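Side-chain contacts in alginate lyase (PDB 3NNB), which probably cleaves alginate, an acidic polysaccharide of uronic acids, by beta-elimination: residues A[31-36]-A[115-120]; A[5-10]-A[293-298]; A[218-223]-A[269-274]; A[225-230]-A[248-253]. All coordinates share one frame; numbering follows the deposited sequence.

In the fold
Contact 4 is the most buried of the four, joining helices 221-236 and 240-258 by an aspartate set against a phenylalanine edge and a lysine chain, with a looser valine contact. Contacts 1, 2 and 3 are partly buried. Contacts 3 and 4 share helix 221-236: its first turn faces bound citrate and R271 in contact 3, which is polar and bridged by waters. Contact 1, about 36 Å from contact 3 between centres and across the chain's centre from it, joins helix 27-41 to the end of helix 98-118 through apolar groups. Contact 2 ties the N-terminal loop to the end of helix 274-293 by an arginine-threonine bond with a leucine methyl beside it; its Q297 makes a weak hydrogen bond to Q248 of contact 4.

Contact 1. Residues A[31-36]-A[115-120]; sequences KTLLRD and YYFSGD
The hydroxyl of S118, whose CB meets CD2 of L34 at 4.0 Å, is held from two directions: OG donates to the carbonyl of A114, one turn back in helix 98-118, and accepts from the backbone N of D120. The D120 N to S118 OG bond is 3.0 Å long and fairly straight (165°). A chi1 of 73° sets OG between the backbone N and the carbonyl carbon, where it meets both partners. Toward L34 the contact is carbon against carbon. One residue back along each helix, the CD2 methyl of L33 comes to within 3.7 Å of F117 CD2, and the two side chains cross at about a right angle. L33 gets there because its CG lies anti to the backbone N, chi1 171°. The F117 ring also carries CD2 of Y116 over one face, toward the rim, and L14 and V17 of helix 11-19 pack against it. G119 then leaves the helix with positive phi, and D120 caps helix 121-136 through its OD1 and the backbone N of K122. The S118 ST turn and the D120 N-cap together link helix 98-118 to helix 121-136, and the leucines of helix 27-41 pack against the end of the first.

Contact 2. Residues A[5-10]-A[293-298]; sequences NTRIYA and STLGQD
The backbones approach most closely at R7 and T294, whose CA atoms lie 6.6 Å apart, where the irregular chain before helix 11-19 passes a type I turn running from S293 to G296. The guanidinium of R7 makes the polar link. Its NH1 donates to OG1 of T294 over 2.9 Å at 160°, and the oxygen lies almost exactly in the guanidinium plane, at its edge. OG1 in turn donates to the carbonyl of I291, so the threonine hydroxyl passes the link on to helix 274-293. That helix ends here in a Schellman motif: G296, with positive phi, sends its N to the carbonyl of S293, and Q297 N reaches back to A292. A bend in the arginine chain at chi2 (-63°) carries the guanidinium over to the turn, where NH1 also lies 3.6 Å from CD2 of L295. N5 OD1 sits over the centre of one guanidinium face of R7. A water accepts from NH1 while giving a weak bond to the carbonyl of T294. A leucine in place of R7 would probably leave T294 OG1 without its charged donor and break the water bridge to T294 O. The methyl of T294, CG2, rests 3.7 Å from the carbonyl oxygen of T6, while D176 of helix 171-180 accepts from the backbone N atoms of R7, I8 and Y9.

Contact 3. Residues A[218-223]-A[269-274]; sequences AKNNHG and LARTTA. With CIT (citric acid), chain C.
N220, N221 and R271 bring only N-H donors toward one another, and the gap is bridged by waters and a bound citrate. NH1 of R271 is 4.1 Å from ND2 of N221 and equally far from ND2 of N220. One water accepts from N220 ND2 and R271 NH1, and a second accepts from N221 ND2 and the same NH1; both lie in the guanidinium plane, at its edge. The N221 amide approaches that edge with its plane turned only 18° from the guanidinium. A bound citrate also lies against these groups. Its O1 takes a bond of 2.7 Å from N220 ND2, and O6 takes one of the same length from H222 NE2 at 160°. O5 lies at the guanidinium edge, near its plane, at a spacing too short to be trusted. R271, folded at chi2 and chi3, also has a salt bridge to D86 and a cation-pi contact with Y277. E215 bonds ND1 of H222, which with the NE2 bond to O6 would tend to hold the ring's rotation. N220 has a second task: OD1 accepts from the backbone N of H222 at 3.1 Å, from well above the carbonyl plane, and caps helix 221-236. An alanine in place of N220 would probably leave the backbone N of H222 without its capping acceptor and citrate O1 without this amide donor. W70 and R161 also bond the citrate, probably from the crystallisation liquor; such a carboxylate-binding pocket is consistent with the cleft where a lyase receives uronic acid sugars.

Contact 4. Residues A[225-230]-A[248-253]; sequences AYDVQL and QEFPEK
Helices 221-236 and 240-258 form an antiparallel hairpin, and D227 and F250 meet where their facing sides are nearest. The local axes run at 175° to each other, 10.9 Å apart. CB of D227 lies in the plane of the F250 ring, at its edge, 3.8 Å from CD1, and the carboxylate is tilted 53° from that plane. F250 reaches across because its CG is anti to the backbone N, chi1 -178°. The D227 carboxylate also lies 3.8 Å from CD1 of F250 through OD2, but its strong partner is R254, whose NE forms a salt bridge with that oxygen. K253 comes across D227 at about a right angle, its CD 3.9 Å from OD2. Bends at chi3 and chi4 carry its amino group aside, and NZ stays 6.2 Å from OD2, so the lysine touches with its aliphatic part while its charge lies farther off. Farther along the same border of the ring, V228 CG2 stands 4.4 Å from F250 CE1, and M288 of helix 274-293 packs against both residues. Such paired antiparallel helices are the building element of the alpha/alpha toroid, consistent with the family to which this lyase belongs.

Contact 1. Residues A[31-36]-A[115-120]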
# COMPACT_ATOMS: atom_id res chain seq x y z
N LYS A 31 4.31 5.92 22.23
CA LYS A 31 3.87 4.97 23.23
C LYS A 31 2.90 3.94 22.63
O LYS A 31 3.04 2.74 22.86
CB LYS A 31 3.23 5.71 24.41
CG LYS A 31 2.69 4.81 25.50
CD LYS A 31 2.02 5.66 26.62
CE LYS A 31 1.33 4.81 27.67
NZ LYS A 31 2.14 4.71 28.92
N THR A 32 1.94 4.42 21.85
CA THR A 32 0.98 3.53 21.17
C THR A 32 1.69 2.61 20.16
O THR A 32 1.37 1.42 20.06
CB THR A 32 -0.14 4.36 20.52
OG1 THR A 32 -0.90 4.91 21.58
CG2 THR A 32 -1.06 3.47 19.67
N LEU A 33 2.68 3.15 19.47
CA LEU A 33 3.49 2.34 18.53
C LEU A 33 4.20 1.21 19.26
O LEU A 33 4.16 0.04 18.82
CB LEU A 33 4.49 3.20 17.78
CG LEU A 33 5.53 2.50 16.93
CD1 LEU A 33 4.81 1.77 15.70
CD2 LEU A 33 6.64 3.45 16.48
N LEU A 34 4.83 1.52 20.39
CA LEU A 34 5.50 0.45 21.14
C LEU A 34 4.54 -0.57 21.71
O LEU A 34 4.87 -1.76 21.79
CB LEU A 34 6.42 1.00 22.22
CG LEU A 34 7.51 1.97 21.73
CD1 LEU A 34 8.50 2.38 22.86
CD2 LEU A 34 8.26 1.48 20.53
N ARG A 35 3.34 -0.12 22.10
CA ARG A 35 2.27 -1.06 22.48
C ARG A 35 1.85 -1.95 21.33
O ARG A 35 1.66 -3.13 21.53
CB ARG A 35 1.06 -0.32 23.04
CG ARG A 35 1.27 0.17 24.45
CD ARG A 35 -0.00 0.81 25.01
NE ARG A 35 0.31 1.80 26.05
N ASP A 36 1.68 -1.39 20.13
CA ASP A 36 1.36 -2.20 18.96
C ASP A 36 2.51 -3.23 18.72
O ASP A 36 2.27 -4.38 18.37
CB ASP A 36 1.23 -1.34 17.69
CG ASP A 36 -0.04 -0.49 17.65
OD1 ASP A 36 -0.95 -0.67 18.49
OD2 ASP A 36 -0.08 0.35 16.74
N TYR A 115 11.51 -0.56 16.29
CA TYR A 115 12.96 -0.60 16.44
C TYR A 115 13.61 0.80 16.14
O TYR A 115 14.49 1.29 16.87
CB TYR A 115 13.58 -1.67 15.53
CG TYR A 115 15.08 -1.56 15.52
CD1 TYR A 115 15.83 -2.03 16.60
CD2 TYR A 115 15.74 -0.92 14.49
CE1 TYR A 115 17.21 -1.84 16.64
CE2 TYR A 115 17.12 -0.76 14.52
CZ TYR A 115 17.83 -1.20 15.60
OH TYR A 115 19.20 -1.05 15.59
N TYR A 116 13.17 1.45 15.07
CA TYR A 116 13.72 2.74 14.69
C TYR A 116 13.58 3.77 15.79
O TYR A 116 14.54 4.48 16.12
CB TYR A 116 13.04 3.23 13.41
CG TYR A 116 13.62 4.51 12.88
CD1 TYR A 116 14.97 4.59 12.51
CD2 TYR A 116 12.84 5.65 12.73
CE1 TYR A 116 15.49 5.80 12.01
CE2 TYR A 116 13.36 6.85 12.22
CZ TYR A 116 14.68 6.89 11.87
OH TYR A 116 15.21 8.08 11.38
N PHE A 117 12.39 3.83 16.38
CA PHE A 117 12.10 4.87 17.36
C PHE A 117 12.71 4.56 18.73
O PHE A 117 13.07 5.50 19.46
CB PHE A 117 10.59 5.11 17.47
CG PHE A 117 10.07 6.03 16.39
CD1 PHE A 117 10.19 7.41 16.52
CD2 PHE A 117 9.49 5.54 15.25
CE1 PHE A 117 9.73 8.25 15.51
CE2 PHE A 117 9.05 6.39 14.23
CZ PHE A 117 9.17 7.73 14.37
N SER A 118 12.79 3.27 19.09
CA SER A 118 13.17 2.86 20.45
C SER A 118 14.60 2.37 20.57
O SER A 118 15.18 2.40 21.68
CB SER A 118 12.24 1.75 20.99
OG SER A 118 12.51 0.52 20.34
N GLY A 119 15.17 1.87 19.47
CA GLY A 119 16.41 1.15 19.49
C GLY A 119 16.41 -0.20 20.18
O GLY A 119 17.48 -0.81 20.34
N ASP A 120 15.24 -0.70 20.57
CA ASP A 120 15.16 -1.99 21.25
C ASP A 120 15.27 -3.12 20.25
O ASP A 120 14.36 -3.33 19.42
CB ASP A 120 13.86 -2.09 22.03
CG ASP A 120 13.86 -3.21 23.06
OD1 ASP A 120 14.55 -4.24 22.84
OD2 ASP A 120 13.19 -3.04 24.10

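Contact 2. Residues A[5-10]-A[293-298]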
# COMPACT_ATOMS: atom_id res chain seq x y z
N ASN A 5 17.48 5.72 4.14
CA ASN A 5 17.12 5.72 2.73
C ASN A 5 15.68 5.22 2.45
O ASN A 5 15.45 4.23 1.77
CB ASN A 5 18.14 4.92 1.97
CG ASN A 5 18.04 5.14 0.49
OD1 ASN A 5 17.57 6.19 0.01
ND2 ASN A 5 18.48 4.14 -0.27
N THR A 6 14.69 5.92 3.01
CA THR A 6 13.29 5.57 2.79
C THR A 6 12.74 6.25 1.53
O THR A 6 13.14 7.37 1.16
CB THR A 6 12.44 5.89 4.02
OG1 THR A 6 12.50 7.28 4.35
CG2 THR A 6 12.94 5.09 5.26
N ARG A 7 11.78 5.58 0.90
CA ARG A 7 11.22 6.04 -0.37
C ARG A 7 9.78 6.51 -0.26
O ARG A 7 9.40 7.52 -0.86
CB ARG A 7 11.35 4.93 -1.43
CG ARG A 7 12.75 4.39 -1.62
CD ARG A 7 13.70 5.46 -2.13
NE ARG A 7 14.99 4.83 -2.47
CZ ARG A 7 15.96 5.36 -3.20
NH1 ARG A 7 15.85 6.55 -3.75
NH2 ARG A 7 17.08 4.65 -3.38
N ILE A 8 8.97 5.77 0.48
CA ILE A 8 7.58 6.13 0.75
C ILE A 8 7.51 7.12 1.90
O ILE A 8 6.84 8.16 1.82
CB ILE A 8 6.74 4.86 1.10
CG1 ILE A 8 6.61 3.95 -0.14
CG2 ILE A 8 5.40 5.27 1.66
CD1 ILE A 8 5.55 4.35 -1.10
N TYR A 9 8.22 6.82 2.98
CA TYR A 9 8.31 7.74 4.13
C TYR A 9 9.31 8.85 3.78
O TYR A 9 10.30 8.57 3.14
CB TYR A 9 8.83 7.03 5.40
CG TYR A 9 8.00 5.87 5.94
CD1 TYR A 9 6.64 5.81 5.77
CD2 TYR A 9 8.63 4.83 6.65
CE1 TYR A 9 5.89 4.71 6.29
CE2 TYR A 9 7.89 3.76 7.16
CZ TYR A 9 6.55 3.72 7.01
OH TYR A 9 5.83 2.64 7.53
N ALA A 10 9.02 10.07 4.18
CA ALA A 10 9.91 11.23 4.02
C ALA A 10 11.02 11.10 5.06
O ALA A 10 10.76 11.25 6.27
CB ALA A 10 9.14 12.54 4.20
N SER A 293 10.55 12.01 -5.55
CA SER A 293 11.28 13.16 -4.98
C SER A 293 12.67 12.73 -4.54
O SER A 293 13.63 13.52 -4.53
CB SER A 293 10.53 13.76 -3.79
OG SER A 293 10.57 12.90 -2.66
N THR A 294 12.79 11.49 -4.10
CA THR A 294 14.10 11.00 -3.63
C THR A 294 15.12 10.88 -4.78
O THR A 294 16.33 10.83 -4.53
CB THR A 294 14.00 9.68 -2.86
OG1 THR A 294 13.75 8.57 -3.73
CG2 THR A 294 12.98 9.76 -1.71
N LEU A 295 14.63 10.81 -6.02
CA LEU A 295 15.43 10.76 -7.19
C LEU A 295 15.41 12.12 -7.93
O LEU A 295 15.85 12.19 -9.05
CB LEU A 295 14.93 9.65 -8.13
CG LEU A 295 14.90 8.22 -7.62
CD1 LEU A 295 14.41 7.29 -8.72
CD2 LEU A 295 16.25 7.81 -7.11
N GLY A 296 14.86 13.15 -7.31
CA GLY A 296 14.80 14.48 -7.92
C GLY A 296 13.86 14.63 -9.09
O GLY A 296 14.00 15.55 -9.90
N GLN A 297 12.87 13.74 -9.18
CA GLN A 297 11.87 13.76 -10.22
C GLN A 297 10.55 14.36 -9.70
O GLN A 297 9.99 13.93 -8.69
CB GLN A 297 11.62 12.35 -10.77
CG GLN A 297 12.90 11.61 -11.19
CD GLN A 297 13.63 12.35 -12.28
OE1 GLN A 297 13.06 12.59 -13.34
NE2 GLN A 297 14.88 12.77 -12.01
N ASP A 298 10.09 15.41 -10.36
CA ASP A 298 8.93 16.16 -9.88
C ASP A 298 7.66 15.59 -10.54
O ASP A 298 7.18 16.11 -11.52
CB ASP A 298 9.07 17.63 -10.21
CG ASP A 298 7.99 18.49 -9.56
OD1 ASP A 298 7.00 17.92 -9.01
OD2 ASP A 298 8.11 19.72 -9.62
O HOH W 1 18.34 8.16 -4.25

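Contact 3. Residues A[218-223]-A[269-274]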
# COMPACT_ATOMS: atom_id res chain seq x y z
N ALA A 218 -3.93 -2.20 -16.79
CA ALA A 218 -5.16 -1.72 -16.18
C ALA A 218 -5.28 -0.20 -16.27
O ALA A 218 -4.31 0.52 -16.14
CB ALA A 218 -5.28 -2.21 -14.70
N LYS A 219 -6.49 0.27 -16.54
CA LYS A 219 -6.76 1.67 -16.79
C LYS A 219 -7.09 2.50 -15.55
O LYS A 219 -7.18 3.72 -15.63
CB LYS A 219 -7.92 1.78 -17.77
CG LYS A 219 -7.60 1.14 -19.12
CD LYS A 219 -8.66 1.48 -20.16
CE LYS A 219 -8.36 0.75 -21.48
NZ LYS A 219 -6.98 1.06 -21.96
N ASN A 220 -7.29 1.83 -14.43
CA ASN A 220 -7.74 2.48 -13.18
C ASN A 220 -6.67 2.39 -12.11
O ASN A 220 -5.49 2.23 -12.38
CB ASN A 220 -9.10 1.90 -12.72
CG ASN A 220 -8.98 0.50 -12.19
OD1 ASN A 220 -7.95 -0.17 -12.40
ND2 ASN A 220 -10.01 0.04 -11.46
N ASN A 221 -7.09 2.50 -10.86
CA ASN A 221 -6.16 2.46 -9.73
C ASN A 221 -5.18 1.27 -9.76
O ASN A 221 -4.07 1.37 -9.24
CB ASN A 221 -6.91 2.55 -8.40
CG ASN A 221 -7.67 1.28 -8.04
OD1 ASN A 221 -7.04 0.30 -7.64
ND2 ASN A 221 -9.02 1.29 -8.18
N HIS A 222 -5.60 0.15 -10.34
CA HIS A 222 -4.72 -1.01 -10.37
C HIS A 222 -3.48 -0.73 -11.17
O HIS A 222 -2.40 -1.11 -10.76
CB HIS A 222 -5.42 -2.25 -10.94
CG HIS A 222 -6.25 -2.98 -9.94
ND1 HIS A 222 -5.71 -3.91 -9.08
CD2 HIS A 222 -7.57 -2.93 -9.68
CE1 HIS A 222 -6.69 -4.43 -8.35
NE2 HIS A 222 -7.82 -3.83 -8.67
N GLY A 223 -3.63 -0.10 -12.33
CA GLY A 223 -2.49 0.15 -13.17
C GLY A 223 -1.57 1.23 -12.60
O GLY A 223 -0.35 1.14 -12.71
N LEU A 269 -14.82 7.19 -9.69
CA LEU A 269 -16.13 7.77 -9.31
C LEU A 269 -17.30 6.87 -9.68
O LEU A 269 -18.40 7.07 -9.16
CB LEU A 269 -16.30 9.16 -9.96
CG LEU A 269 -15.31 10.21 -9.41
CD1 LEU A 269 -15.38 11.55 -10.22
CD2 LEU A 269 -15.56 10.43 -7.88
N ALA A 270 -17.08 5.91 -10.58
CA ALA A 270 -18.14 4.97 -10.97
C ALA A 270 -18.33 3.87 -9.94
O ALA A 270 -19.29 3.08 -10.05
CB ALA A 270 -17.83 4.35 -12.31
N ARG A 271 -17.43 3.76 -8.97
CA ARG A 271 -17.50 2.66 -7.99
C ARG A 271 -18.53 2.86 -6.89
O ARG A 271 -18.95 3.99 -6.61
CB ARG A 271 -16.13 2.46 -7.35
CG ARG A 271 -14.98 2.22 -8.38
CD ARG A 271 -15.19 0.99 -9.26
NE ARG A 271 -15.13 -0.20 -8.44
CZ ARG A 271 -14.01 -0.83 -8.09
NH1 ARG A 271 -12.80 -0.37 -8.48
NH2 ARG A 271 -14.07 -1.91 -7.33
N THR A 272 -18.91 1.75 -6.21
CA THR A 272 -19.82 1.86 -5.07
C THR A 272 -19.17 2.54 -3.87
O THR A 272 -19.87 3.11 -3.03
CB THR A 272 -20.40 0.51 -4.62
OG1 THR A 272 -19.35 -0.32 -4.19
CG2 THR A 272 -21.18 -0.18 -5.74
N THR A 273 -17.84 2.52 -3.82
CA THR A 273 -17.09 3.34 -2.87
C THR A 273 -16.26 4.40 -3.59
O THR A 273 -15.03 4.42 -3.54
CB THR A 273 -16.23 2.46 -1.92
OG1 THR A 273 -15.34 1.60 -2.67
CG2 THR A 273 -17.10 1.58 -1.00
N ALA A 274 -16.95 5.30 -4.30
CA ALA A 274 -16.28 6.29 -5.10
C ALA A 274 -15.40 7.26 -4.30
O ALA A 274 -14.36 7.67 -4.79
CB ALA A 274 -17.33 7.05 -5.92
C1 CIT C . -11.08 -3.22 -10.69
O1 CIT C . -10.51 -2.30 -10.18
O2 CIT C . -10.67 -3.61 -11.79
C2 CIT C . -12.26 -3.85 -9.96
C3 CIT C . -11.80 -4.64 -8.73
O7 CIT C . -10.62 -5.40 -9.07
C4 CIT C . -13.00 -5.48 -8.20
C5 CIT C . -13.27 -6.62 -9.13
O3 CIT C . -13.74 -6.46 -10.26
O4 CIT C . -12.94 -7.77 -8.81
C6 CIT C . -11.29 -3.79 -7.56
O5 CIT C . -12.09 -3.07 -6.95
O6 CIT C . -10.08 -3.82 -7.16
O HOH W 2 -11.96 1.87 -10.20
O HOH W 3 -10.12 -1.56 -7.96

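Contact 4. Residues A[225-230]-A[248-253]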
# COMPACT_ATOMS: atom_id res chain seq x y z
N ALA A 225 -1.19 1.83 -9.38
CA ALA A 225 -0.53 1.15 -8.29
C ALA A 225 0.57 0.19 -8.77
O ALA A 225 1.60 0.04 -8.11
CB ALA A 225 -1.57 0.43 -7.36
N TYR A 226 0.37 -0.45 -9.91
CA TYR A 226 1.41 -1.35 -10.47
C TYR A 226 2.70 -0.59 -10.63
O TYR A 226 3.75 -1.07 -10.26
CB TYR A 226 0.95 -1.93 -11.79
CG TYR A 226 2.01 -2.76 -12.49
CD1 TYR A 226 2.96 -2.15 -13.28
CD2 TYR A 226 2.08 -4.15 -12.31
CE1 TYR A 226 3.94 -2.88 -13.95
CE2 TYR A 226 3.07 -4.92 -12.98
CZ TYR A 226 3.99 -4.28 -13.79
OH TYR A 226 5.01 -4.95 -14.50
N ASP A 227 2.60 0.60 -11.21
CA ASP A 227 3.82 1.39 -11.46
C ASP A 227 4.52 1.77 -10.16
O ASP A 227 5.74 1.75 -10.07
CB ASP A 227 3.51 2.66 -12.24
CG ASP A 227 3.27 2.41 -13.72
OD1 ASP A 227 3.29 1.25 -14.18
OD2 ASP A 227 3.06 3.40 -14.45
N VAL A 228 3.75 2.19 -9.14
CA VAL A 228 4.35 2.51 -7.84
C VAL A 228 5.12 1.32 -7.26
O VAL A 228 6.25 1.46 -6.78
CB VAL A 228 3.31 3.05 -6.80
CG1 VAL A 228 4.01 3.48 -5.52
CG2 VAL A 228 2.53 4.22 -7.39
N GLN A 229 4.49 0.15 -7.31
CA GLN A 229 5.11 -1.03 -6.73
C GLN A 229 6.34 -1.39 -7.55
O GLN A 229 7.39 -1.65 -6.99
CB GLN A 229 4.12 -2.21 -6.79
CG GLN A 229 2.87 -2.07 -5.94
CD GLN A 229 2.19 -3.41 -5.73
OE1 GLN A 229 2.72 -4.28 -5.02
NE2 GLN A 229 0.98 -3.59 -6.31
N LEU A 230 6.24 -1.38 -8.88
CA LEU A 230 7.42 -1.71 -9.71
C LEU A 230 8.59 -0.77 -9.37
O LEU A 230 9.75 -1.20 -9.21
CB LEU A 230 7.08 -1.64 -11.20
CG LEU A 230 8.19 -2.13 -12.14
CD1 LEU A 230 8.34 -3.65 -12.04
CD2 LEU A 230 7.86 -1.68 -13.60
N GLN A 248 9.50 8.37 -15.14
CA GLN A 248 9.43 9.31 -16.24
C GLN A 248 8.23 9.10 -17.12
O GLN A 248 7.68 10.06 -17.63
CB GLN A 248 10.76 9.30 -17.02
CG GLN A 248 11.83 10.01 -16.14
CD GLN A 248 13.25 9.90 -16.64
OE1 GLN A 248 13.55 9.14 -17.56
NE2 GLN A 248 14.15 10.62 -15.98
N GLU A 249 7.77 7.86 -17.23
CA GLU A 249 6.59 7.53 -18.01
C GLU A 249 5.26 7.71 -17.27
O GLU A 249 4.18 7.70 -17.89
CB GLU A 249 6.70 6.11 -18.54
CG GLU A 249 7.85 5.96 -19.50
CD GLU A 249 7.98 4.55 -20.06
OE1 GLU A 249 7.22 3.63 -19.70
OE2 GLU A 249 8.88 4.39 -20.89
N PHE A 250 5.33 7.86 -15.95
CA PHE A 250 4.14 7.83 -15.09
C PHE A 250 3.12 8.96 -15.37
O PHE A 250 1.93 8.69 -15.43
CB PHE A 250 4.60 7.75 -13.62
CG PHE A 250 3.51 7.67 -12.59
CD1 PHE A 250 3.00 6.43 -12.19
CD2 PHE A 250 3.05 8.82 -11.96
CE1 PHE A 250 2.06 6.35 -11.19
CE2 PHE A 250 2.11 8.74 -10.98
CZ PHE A 250 1.65 7.50 -10.57
N PRO A 251 3.57 10.19 -15.61
CA PRO A 251 2.54 11.23 -15.86
C PRO A 251 1.67 10.94 -17.06
O PRO A 251 0.43 10.96 -16.95
CB PRO A 251 3.38 12.51 -16.04
CG PRO A 251 4.59 12.23 -15.12
CD PRO A 251 4.91 10.81 -15.43
N GLU A 252 2.27 10.62 -18.21
CA GLU A 252 1.48 10.35 -19.41
C GLU A 252 0.72 9.04 -19.32
O GLU A 252 -0.43 8.97 -19.72
CB GLU A 252 2.37 10.37 -20.66
CG GLU A 252 2.89 11.75 -21.01
CD GLU A 252 3.76 11.76 -22.26
OE1 GLU A 252 3.40 11.12 -23.27
OE2 GLU A 252 4.81 12.43 -22.22
N LYS A 253 1.33 8.00 -18.75
CA LYS A 253 0.71 6.68 -18.72
C LYS A 253 -0.42 6.57 -17.71
O LYS A 253 -1.44 5.90 -17.98
CB LYS A 253 1.76 5.62 -18.40
CG LYS A 253 1.29 4.19 -18.62
CD LYS A 253 2.41 3.16 -18.31
CE LYS A 253 3.60 3.28 -19.22
NZ LYS A 253 3.20 3.12 -20.66